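PDB 5MUJ: beta-galactosidase from Bacteroides thetaiotaomicron, which probably acts as an arabinofuranosidase on chain B of the plant pectin rhamnogalacturonan II, an oligosaccharide of which it holds in this complex. Local coordinates for residues A[163-168]-A[204-209]; A[198-203]-A[224-229]; A[240-245]-A[269-274]. One frame throughout, in Å; residues are numbered along the deposited sequence.

In the fold
Five four-stranded antiparallel sheets, one of them closed by pairing the N-terminal strand 45-51 with the last three, identify the fold as a five-bladed beta-propeller, and the three contacts follow one blade, strands 204-212, 222-231, 238-247 and 254-255, across both of its borders. Contact 1 joins its first strand to strand 166-172 of the preceding blade; contact 2 packs the loop leading into it against its second strand; contact 3 ties its third strand to strand 270-279, which opens the next blade. Contact centres lie about 8 Å (1 to 2), 7 Å (2 to 3) and 11 Å (1 to 3) apart. The segments of contacts 1 and 2 alternate along the chain, and contact 3 follows both. Each contact contributes residues to the glycan pocket.

Contact 1 of 3, residues A[163-168]-A[204-209]; sequences APLFVG and TQYKST. With 8PK (4-O-[(1R)-1-hydroxyethyl]-2-O-methyl-alpha-L-fucopyranose), chain B.
Pro164 meets Thr204 loosely, CB to CB at 4.4 Å. At Leu165 the backbone takes over. Leu165 N donates to Thr204 OG1 (3.0 Å, N-H...O 151°), and Leu165 O accepts from Gln205 N at 2.8 Å. Thr204 OG1, which takes the first bond, stands anti to its own backbone N (chi1 172°); its proton goes to Gln205 O, so the hydroxyl is gripped twice. Its CG2 reaches instead to the sugar, 3.6 Å from 8PK C10, and both Thr204 and Tyr206 line the glycan pocket. The Leu165 side chain runs beside that of Thr204, while CD1 approaches Tyr206 CE1 obliquely at 4.1 Å. At Phe166 the Gln205 amide comes up to the ring edge, with NE2 3.4 Å from Phe166 CA; a weak hydrogen bond to Leu190 O also holds that nitrogen. Val167 crosses Gln205 at about a right angle and sets CG1 3.5 Å from Ser208 OG, whose hydrogen bond goes to Thr149 OG1. Strands 166-168 and 204-209 run 41° apart at the border between two propeller blades; strand 146-153 flanks the first, strand 222-231 the second.

Contact 2 of 3, residues A[198-203]-A[224-229]; sequences QWWEKL and MFYNAG. With 8PK (4-O-[(1R)-1-hydroxyethyl]-2-O-methyl-alpha-L-fucopyranose), chain B.
Tyr226 OH donates to Glu201 OE1 at 2.7 Å, unusually from above the carboxylate plane, 48° out of it, while the same oxygen lies at the edge of the tyrosine ring and in its plane. Tyr226 CG sits between the backbone N and the carbonyl carbon (chi1 69°), which starts the ring toward the 198-203 loop. Trp200 CH2 lies over one face of that ring, offset toward the rim, 3.5 Å from Tyr226 CZ. The two rings cross obliquely, their planes 51° apart. A phenylalanine in place of Tyr226 would probably leave Glu201 OE1 without this hydrogen bond and its carboxylate less firmly placed. The other oxygen, OE2, accepts from Gln198 N at 2.9 Å and forms a salt bridge with Arg255. Trp200 is fixed in its turn by NE1 donating to Gln198 OE1, a partner lying almost in the indole plane. Ala228 CB touches both Trp200 CZ3 and Glu201 CB, 3.4 Å from the latter. At the far end Leu203 N donates to Gly229 O (3.0 Å), and the sugar comes close, with Gly229 CA 3.6 Å from 8PK C7. Thus the loop 198-203, including the 3-10 turn 199-200, folds over strand 222-231, which runs between strands 204-212 and 238-247 of the same propeller blade.

Contact 3 of 3, residues A[240-245]-A[269-274]; sequences ERVGIA and TITGDA
Glu240 and Ile270 each turn the gamma carbon of the longer branch anti to the carbonyl carbon, beside the backbone N (Glu240 CG, chi1 -61°; Ile270 CG1, chi1 -69°). The two side chains run side by side, pointing the same way. The acidic chain is extended beyond CG, and its carboxylate lies against both branches of the isoleucine: OE1 is 3.6 Å from Ile270 CG2, and OE2 is 3.6 Å from Ile270 CD1. A weak hydrogen bond from Asn227 ND2 reaches OE1. At the same residues the backbones meet in a single bridge. Glu240 N donates to Thr269 O at 3.2 Å, and Thr271 N returns a bond to Glu240 O at 2.9 Å. The short bridge marks the junction of two blades of the five-bladed propeller: strand 238-247 is the third of one sheet and strand 270-279 the first of the next, and over the touching segments they point 44° apart. Both residues of the bridge belong to the glycan pocket, with galactose touching Glu240 and Ile270, and rhamnose touching Ile270. Just along the strands a water bonds both Glu240 O and Thr271 OG1, each at 2.7 Å, linking the two strands beside the bridge; Thr271 OG1 also bonds His264 ND1. As the strands part, Val242 makes the contact through its methyls. CG2 sits 3.8 Å from Thr271 O, and CG1 meets Ala274 CB at 4.2 Å. The CB of Arg241 is directed away from 269-274, and the NE of this residue forms a salt bridge with Glu265.

Contact 1 of 3, residues A[163-168]-A[204-209]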
loop_
_atom_site.group_PDB
_atom_site.type_symbol
_atom_site.label_atom_id
_atom_site.label_comp_id
_atom_site.label_asym_id
_atom_site.label_seq_id
_atom_site.Cartn_x
_atom_site.Cartn_y
_atom_site.Cartn_z
ATOM N N ALA A 163 7.097 -18.822 4.413
ATOM C CA ALA A 163 7.729 -18.255 5.589
ATOM C C ALA A 163 7.101 -16.905 5.868
ATOM O O ALA A 163 6.585 -16.269 4.960
ATOM C CB ALA A 163 9.245 -18.106 5.407
ATOM N N PRO A 164 7.201 -16.415 7.101
ATOM C CA PRO A 164 6.611 -15.127 7.430
ATOM C C PRO A 164 7.306 -13.920 6.779
ATOM O O PRO A 164 8.444 -14.010 6.282
ATOM C CB PRO A 164 6.666 -15.079 8.980
ATOM C CG PRO A 164 7.735 -16.018 9.341
ATOM C CD PRO A 164 7.674 -17.112 8.315
ATOM N N LEU A 165 6.601 -12.797 6.786
ATOM C CA LEU A 165 7.161 -11.543 6.276
ATOM C C LEU A 165 7.306 -10.520 7.398
ATOM O O LEU A 165 6.474 -10.478 8.321
ATOM C CB LEU A 165 6.325 -11.009 5.146
ATOM C CG LEU A 165 5.941 -12.009 4.095
ATOM C CD1 LEU A 165 4.601 -11.580 3.500
ATOM C CD2 LEU A 165 7.010 -12.141 3.029
ATOM N N PHE A 166 8.421 -9.794 7.390
ATOM C CA PHE A 166 8.746 -8.816 8.413
ATOM C C PHE A 166 8.944 -7.453 7.772
ATOM O O PHE A 166 9.189 -7.389 6.556
ATOM C CB PHE A 166 10.021 -9.212 9.204
ATOM C CG PHE A 166 10.099 -10.662 9.589
ATOM C CD1 PHE A 166 9.012 -11.311 10.175
ATOM C CD2 PHE A 166 11.256 -11.381 9.364
ATOM C CE1 PHE A 166 9.088 -12.656 10.521
ATOM C CE2 PHE A 166 11.343 -12.725 9.722
ATOM C CZ PHE A 166 10.249 -13.354 10.286
ATOM N N VAL A 167 8.902 -6.372 8.554
ATOM C CA VAL A 167 9.123 -5.000 8.048
ATOM C C VAL A 167 10.604 -4.656 7.952
ATOM O O VAL A 167 11.311 -4.536 8.908
ATOM C CB VAL A 167 8.386 -3.895 8.895
ATOM C CG1 VAL A 167 8.384 -2.498 8.225
ATOM C CG2 VAL A 167 6.942 -4.269 9.075
ATOM N N GLY A 168 11.073 -4.387 6.740
ATOM C CA GLY A 168 12.420 -3.884 6.547
ATOM C C GLY A 168 12.507 -2.374 6.304
ATOM O O GLY A 168 11.504 -1.712 6.063
ATOM N N THR A 204 2.334 -12.688 10.613
ATOM C CA THR A 204 3.188 -12.117 9.562
ATOM C C THR A 204 2.843 -10.649 9.492
ATOM O O THR A 204 1.742 -10.238 9.836
ATOM C CB THR A 204 2.999 -12.816 8.194
ATOM O OG1 THR A 204 3.706 -12.091 7.182
ATOM C CG2 THR A 204 1.522 -12.910 7.816
ATOM N N GLN A 205 3.807 -9.862 9.061
ATOM C CA GLN A 205 3.580 -8.459 8.759
ATOM C C GLN A 205 3.379 -8.323 7.265
ATOM O O GLN A 205 3.792 -9.183 6.483
ATOM C CB GLN A 205 4.691 -7.580 9.361
ATOM C CG GLN A 205 4.580 -7.696 10.925
ATOM C CD GLN A 205 5.843 -7.510 11.725
ATOM O OE1 GLN A 205 5.779 -7.342 12.975
ATOM N NE2 GLN A 205 6.970 -7.670 11.100
ATOM N N TYR A 206 2.640 -7.299 6.893
ATOM C CA TYR A 206 2.416 -7.040 5.475
ATOM C C TYR A 206 2.834 -5.567 5.137
ATOM O O TYR A 206 3.936 -5.143 5.552
ATOM C CB TYR A 206 1.003 -7.363 5.074
ATOM C CG TYR A 206 0.612 -8.811 5.153
ATOM C CD1 TYR A 206 1.016 -9.708 4.176
ATOM C CD2 TYR A 206 -0.186 -9.298 6.191
ATOM C CE1 TYR A 206 0.635 -11.025 4.178
ATOM C CE2 TYR A 206 -0.545 -10.634 6.224
ATOM C CZ TYR A 206 -0.136 -11.495 5.242
ATOM O OH TYR A 206 -0.550 -12.806 5.278
ATOM N N LYS A 207 2.010 -4.803 4.400
ATOM C CA LYS A 207 2.429 -3.429 3.967
ATOM C C LYS A 207 2.632 -2.519 5.176
ATOM O O LYS A 207 1.965 -2.751 6.218
ATOM C CB LYS A 207 1.414 -2.801 2.979
ATOM C CG LYS A 207 1.614 -1.318 2.757
ATOM C CD LYS A 207 0.963 -0.734 1.498
ATOM C CE LYS A 207 1.224 0.763 1.391
ATOM N NZ LYS A 207 0.678 1.310 0.108
ATOM N N SER A 208 3.597 -1.602 5.096
ATOM C CA SER A 208 3.839 -0.518 6.034
ATOM C C SER A 208 4.060 0.789 5.285
ATOM O O SER A 208 4.448 0.773 4.116
ATOM C CB SER A 208 5.116 -0.803 6.842
ATOM O OG SER A 208 6.232 -0.888 5.946
ATOM N N THR A 209 3.816 1.914 5.940
ATOM C CA THR A 209 4.191 3.245 5.393
ATOM C C THR A 209 4.518 4.105 6.586
ATOM O O THR A 209 3.782 4.065 7.589
ATOM C CB THR A 209 3.078 3.885 4.543
ATOM O OG1 THR A 209 2.944 3.150 3.330
ATOM C CG2 THR A 209 3.413 5.304 4.211
HETATM O O9 8PK B . 1.066 -18.556 7.647
HETATM C C8 8PK B . 0.910 -17.144 7.579
HETATM C C10 8PK B . 2.261 -16.464 7.564
HETATM O O4 8PK B . 0.137 -16.791 6.421
HETATM C C4 8PK B . -1.124 -17.463 6.351
HETATM C C5 8PK B . -1.512 -17.627 4.895
HETATM C C6 8PK B . -0.438 -18.385 4.106
HETATM O O5 8PK B . -1.740 -16.328 4.303
HETATM C C3 8PK B . -2.203 -16.703 7.114
HETATM O O3 8PK B . -1.882 -16.527 8.499
HETATM C C2 8PK B . -2.376 -15.345 6.475
HETATM O O2 8PK B . -3.419 -14.658 7.180
HETATM C C7 8PK B . -2.964 -13.552 7.972
HETATM C C1 8PK B . -2.700 -15.504 4.988
#

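Contact 2 of 3, residues A[198-203]-A[224-229]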
loop_
_atom_site.group_PDB
_atom_site.type_symbol
_atom_site.label_atom_id
_atom_site.label_comp_id
_atom_site.label_asym_id
_atom_site.label_seq_id
_atom_site.Cartn_x
_atom_site.Cartn_y
_atom_site.Cartn_z
ATOM N N GLN A 198 2.709 -7.726 19.275
ATOM C CA GLN A 198 1.350 -7.812 19.794
ATOM C C GLN A 198 0.513 -8.883 19.072
ATOM O O GLN A 198 0.908 -9.388 18.002
ATOM C CB GLN A 198 0.700 -6.446 19.680
ATOM C CG GLN A 198 1.384 -5.373 20.510
ATOM C CD GLN A 198 0.975 -3.978 20.098
ATOM O OE1 GLN A 198 0.835 -3.707 18.899
ATOM N NE2 GLN A 198 0.788 -3.088 21.064
ATOM N N TRP A 199 -0.630 -9.258 19.666
ATOM C CA TRP A 199 -1.449 -10.348 19.125
ATOM C C TRP A 199 -1.803 -10.206 17.636
ATOM O O TRP A 199 -1.784 -11.175 16.904
ATOM C CB TRP A 199 -2.742 -10.552 19.953
ATOM C CG TRP A 199 -3.756 -9.386 19.957
ATOM C CD1 TRP A 199 -3.825 -8.353 20.863
ATOM C CD2 TRP A 199 -4.801 -9.118 18.982
ATOM N NE1 TRP A 199 -4.871 -7.541 20.576
ATOM C CE2 TRP A 199 -5.474 -7.967 19.414
ATOM C CE3 TRP A 199 -5.266 -9.791 17.849
ATOM C CZ2 TRP A 199 -6.551 -7.418 18.690
ATOM C CZ3 TRP A 199 -6.313 -9.266 17.155
ATOM C CH2 TRP A 199 -6.966 -8.102 17.584
ATOM N N TRP A 200 -2.126 -8.992 17.244
ATOM C CA TRP A 200 -2.636 -8.704 15.884
ATOM C C TRP A 200 -1.631 -8.832 14.748
ATOM O O TRP A 200 -2.024 -8.780 13.567
ATOM C CB TRP A 200 -3.246 -7.321 15.926
ATOM C CG TRP A 200 -2.232 -6.244 15.999
ATOM C CD1 TRP A 200 -1.647 -5.747 17.106
ATOM C CD2 TRP A 200 -1.673 -5.505 14.893
ATOM N NE1 TRP A 200 -0.743 -4.787 16.798
ATOM C CE2 TRP A 200 -0.738 -4.603 15.433
ATOM C CE3 TRP A 200 -1.845 -5.551 13.510
ATOM C CZ2 TRP A 200 0.014 -3.726 14.632
ATOM C CZ3 TRP A 200 -1.104 -4.668 12.717
ATOM C CH2 TRP A 200 -0.190 -3.780 13.277
ATOM N N GLU A 201 -0.355 -8.997 15.087
ATOM C CA GLU A 201 0.740 -9.059 14.109
ATOM C C GLU A 201 1.576 -10.332 14.288
ATOM O O GLU A 201 2.644 -10.412 13.771
ATOM C CB GLU A 201 1.619 -7.804 14.243
ATOM C CG GLU A 201 2.379 -7.761 15.565
ATOM C CD GLU A 201 3.260 -6.562 15.768
ATOM O OE1 GLU A 201 3.881 -6.103 14.782
ATOM O OE2 GLU A 201 3.376 -6.117 16.946
ATOM N N LYS A 202 1.117 -11.329 15.065
ATOM C CA LYS A 202 1.946 -12.546 15.339
ATOM C C LYS A 202 2.180 -13.487 14.171
ATOM O O LYS A 202 3.158 -14.196 14.189
ATOM C CB LYS A 202 1.417 -13.398 16.511
ATOM C CG LYS A 202 1.428 -12.710 17.840
ATOM C CD LYS A 202 2.801 -12.509 18.426
ATOM C CE LYS A 202 2.679 -11.857 19.794
ATOM N NZ LYS A 202 2.359 -12.862 20.857
ATOM N N LEU A 203 1.296 -13.469 13.158
ATOM C CA LEU A 203 1.396 -14.411 12.046
ATOM C C LEU A 203 2.406 -13.960 10.968
ATOM O O LEU A 203 3.229 -14.735 10.490
ATOM C CB LEU A 203 0.015 -14.659 11.430
ATOM C CG LEU A 203 -0.981 -15.286 12.426
ATOM C CD1 LEU A 203 -2.404 -15.403 11.872
ATOM C CD2 LEU A 203 -0.485 -16.655 12.905
HETATM N N MSE A 224 4.392 4.904 11.822
HETATM C CA MSE A 224 4.194 3.848 10.889
HETATM C C MSE A 224 2.823 3.263 10.971
HETATM O O MSE A 224 2.385 2.930 12.035
HETATM C CB MSE A 224 5.242 2.771 11.118
HETATM C CG MSE A 224 4.976 1.669 10.161
HETATM SE SE MSE A 224 6.060 0.043 10.554
HETATM C CE MSE A 224 7.896 0.743 10.480
ATOM N N PHE A 225 2.114 3.173 9.841
ATOM C CA PHE A 225 0.855 2.548 9.719
ATOM C C PHE A 225 1.149 1.250 8.950
ATOM O O PHE A 225 1.752 1.210 7.950
ATOM C CB PHE A 225 -0.272 3.378 9.001
ATOM C CG PHE A 225 -1.004 4.324 9.888
ATOM C CD1 PHE A 225 -0.412 5.458 10.311
ATOM C CD2 PHE A 225 -2.282 4.041 10.378
ATOM C CE1 PHE A 225 -1.042 6.309 11.132
ATOM C CE2 PHE A 225 -2.915 4.923 11.245
ATOM C CZ PHE A 225 -2.306 6.083 11.578
ATOM N N TYR A 226 0.794 0.124 9.547
ATOM C CA TYR A 226 1.047 -1.179 8.918
ATOM C C TYR A 226 -0.033 -2.195 9.208
ATOM O O TYR A 226 -0.739 -2.095 10.223
ATOM C CB TYR A 226 2.426 -1.763 9.289
ATOM C CG TYR A 226 2.667 -2.237 10.720
ATOM C CD1 TYR A 226 2.734 -1.331 11.778
ATOM C CD2 TYR A 226 2.930 -3.577 10.965
ATOM C CE1 TYR A 226 3.042 -1.767 13.068
ATOM C CE2 TYR A 226 3.180 -4.026 12.260
ATOM C CZ TYR A 226 3.245 -3.095 13.288
ATOM O OH TYR A 226 3.548 -3.475 14.592
ATOM N N ASN A 227 -0.215 -3.135 8.293
ATOM C CA ASN A 227 -1.174 -4.220 8.486
ATOM C C ASN A 227 -0.434 -5.548 8.660
ATOM O O ASN A 227 0.713 -5.720 8.279
ATOM C CB ASN A 227 -2.319 -4.260 7.424
ATOM C CG ASN A 227 -1.821 -4.371 5.995
ATOM O OD1 ASN A 227 -1.294 -3.394 5.440
ATOM N ND2 ASN A 227 -2.090 -5.518 5.358
ATOM N N ALA A 228 -1.065 -6.447 9.413
ATOM C CA ALA A 228 -0.434 -7.691 9.821
ATOM C C ALA A 228 -1.544 -8.672 10.131
ATOM O O ALA A 228 -2.657 -8.255 10.308
ATOM C CB ALA A 228 0.422 -7.451 11.059
ATOM N N GLY A 229 -1.207 -9.968 10.157
ATOM C CA GLY A 229 -2.147 -11.043 10.448
ATOM C C GLY A 229 -1.999 -11.529 11.893
ATOM O O GLY A 229 -0.920 -11.618 12.394
HETATM O O9 8PK B . 1.066 -18.556 7.647
HETATM C C8 8PK B . 0.910 -17.144 7.579
HETATM C C10 8PK B . 2.261 -16.464 7.564
HETATM O O4 8PK B . 0.137 -16.791 6.421
HETATM C C4 8PK B . -1.124 -17.463 6.351
HETATM C C5 8PK B . -1.512 -17.627 4.895
HETATM C C6 8PK B . -0.438 -18.385 4.106
HETATM O O5 8PK B . -1.740 -16.328 4.303
HETATM C C3 8PK B . -2.203 -16.703 7.114
HETATM O O3 8PK B . -1.882 -16.527 8.499
HETATM C C2 8PK B . -2.376 -15.345 6.475
HETATM O O2 8PK B . -3.419 -14.658 7.180
HETATM C C7 8PK B . -2.964 -13.552 7.972
HETATM C C1 8PK B . -2.700 -15.504 4.988
#

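Contact 3 of 3, residues A[240-245]-A[269-274]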
loop_
_atom_site.group_PDB
_atom_site.type_symbol
_atom_site.label_atom_id
_atom_site.label_comp_id
_atom_site.label_asym_id
_atom_site.label_seq_id
_atom_site.Cartn_x
_atom_site.Cartn_y
_atom_site.Cartn_z
ATOM N N GLU A 240 -6.520 -9.755 9.014
ATOM C CA GLU A 240 -5.497 -8.685 8.886
ATOM C C GLU A 240 -6.069 -7.358 9.310
ATOM O O GLU A 240 -7.189 -7.000 8.937
ATOM C CB GLU A 240 -4.998 -8.475 7.434
ATOM C CG GLU A 240 -4.340 -9.706 6.887
ATOM C CD GLU A 240 -3.631 -9.487 5.566
ATOM O OE1 GLU A 240 -3.284 -8.338 5.216
ATOM O OE2 GLU A 240 -3.450 -10.483 4.861
ATOM N N ARG A 241 -5.307 -6.665 10.106
ATOM C CA ARG A 241 -5.736 -5.495 10.797
ATOM C C ARG A 241 -4.628 -4.438 10.702
ATOM O O ARG A 241 -3.456 -4.762 10.428
ATOM C CB ARG A 241 -6.004 -5.841 12.272
ATOM C CG ARG A 241 -7.136 -6.824 12.469
ATOM C CD ARG A 241 -7.169 -7.330 13.926
ATOM N NE ARG A 241 -8.180 -8.363 14.066
ATOM C CZ ARG A 241 -7.981 -9.675 13.879
ATOM N NH1 ARG A 241 -6.807 -10.146 13.464
ATOM N NH2 ARG A 241 -8.974 -10.534 14.088
ATOM N N VAL A 242 -4.974 -3.209 11.060
ATOM C CA VAL A 242 -4.081 -2.061 10.915
ATOM C C VAL A 242 -3.666 -1.524 12.283
ATOM O O VAL A 242 -4.527 -1.268 13.153
ATOM C CB VAL A 242 -4.744 -0.953 10.087
ATOM C CG1 VAL A 242 -3.922 0.308 10.142
ATOM C CG2 VAL A 242 -4.928 -1.404 8.648
ATOM N N GLY A 243 -2.364 -1.312 12.444
ATOM C CA GLY A 243 -1.824 -0.721 13.657
ATOM C C GLY A 243 -0.712 0.241 13.396
ATOM O O GLY A 243 -0.304 0.427 12.270
ATOM N N ILE A 244 -0.222 0.846 14.467
ATOM C CA ILE A 244 0.744 1.923 14.463
ATOM C C ILE A 244 2.026 1.541 15.204
ATOM O O ILE A 244 1.997 0.849 16.285
ATOM C CB ILE A 244 0.113 3.170 15.123
ATOM C CG1 ILE A 244 -1.019 3.758 14.252
ATOM C CG2 ILE A 244 1.149 4.219 15.455
ATOM C CD1 ILE A 244 -1.791 4.871 14.926
ATOM N N ALA A 245 3.164 1.949 14.662
ATOM C CA ALA A 245 4.450 1.862 15.381
ATOM C C ALA A 245 5.086 3.216 15.364
ATOM O O ALA A 245 4.827 3.968 14.435
ATOM C CB ALA A 245 5.375 0.837 14.793
ATOM N N THR A 269 -11.341 -11.877 7.368
ATOM C CA THR A 269 -11.470 -10.556 6.694
ATOM C C THR A 269 -10.160 -9.795 6.772
ATOM O O THR A 269 -9.484 -9.811 7.826
ATOM C CB THR A 269 -12.556 -9.676 7.340
ATOM O OG1 THR A 269 -13.798 -10.380 7.300
ATOM C CG2 THR A 269 -12.707 -8.317 6.632
ATOM N N ILE A 270 -9.826 -9.107 5.674
ATOM C CA ILE A 270 -8.606 -8.347 5.582
ATOM C C ILE A 270 -8.976 -6.896 5.583
ATOM O O ILE A 270 -9.857 -6.489 4.840
ATOM C CB ILE A 270 -7.816 -8.698 4.311
ATOM C CG1 ILE A 270 -7.260 -10.115 4.422
ATOM C CG2 ILE A 270 -6.645 -7.763 4.112
ATOM C CD1 ILE A 270 -6.654 -10.650 3.131
ATOM N N THR A 271 -8.266 -6.123 6.380
ATOM C CA THR A 271 -8.292 -4.678 6.355
ATOM C C THR A 271 -6.828 -4.290 6.218
ATOM O O THR A 271 -5.987 -4.689 7.062
ATOM C CB THR A 271 -8.873 -4.059 7.646
ATOM O OG1 THR A 271 -10.189 -4.586 7.900
ATOM C CG2 THR A 271 -8.911 -2.514 7.565
ATOM N N GLY A 272 -6.513 -3.521 5.163
ATOM C CA GLY A 272 -5.156 -3.142 5.008
ATOM C C GLY A 272 -4.779 -2.074 4.010
ATOM O O GLY A 272 -5.596 -1.282 3.544
ATOM N N ASP A 273 -3.485 -2.074 3.748
ATOM C CA ASP A 273 -2.820 -1.064 2.946
ATOM C C ASP A 273 -3.333 0.345 3.218
ATOM O O ASP A 273 -3.778 1.058 2.326
ATOM C CB ASP A 273 -2.839 -1.452 1.457
ATOM C CG ASP A 273 -2.005 -2.717 1.169
ATOM O OD1 ASP A 273 -1.774 -3.535 2.104
ATOM O OD2 ASP A 273 -1.533 -2.880 0.018
ATOM N N ALA A 274 -3.213 0.754 4.462
ATOM C CA ALA A 274 -3.559 2.076 4.892
ATOM C C ALA A 274 -2.659 3.108 4.208
ATOM O O ALA A 274 -1.427 2.983 4.222
ATOM C CB ALA A 274 -3.495 2.215 6.409
HETATM O O HOH W 1 -9.771 -6.645 9.577
#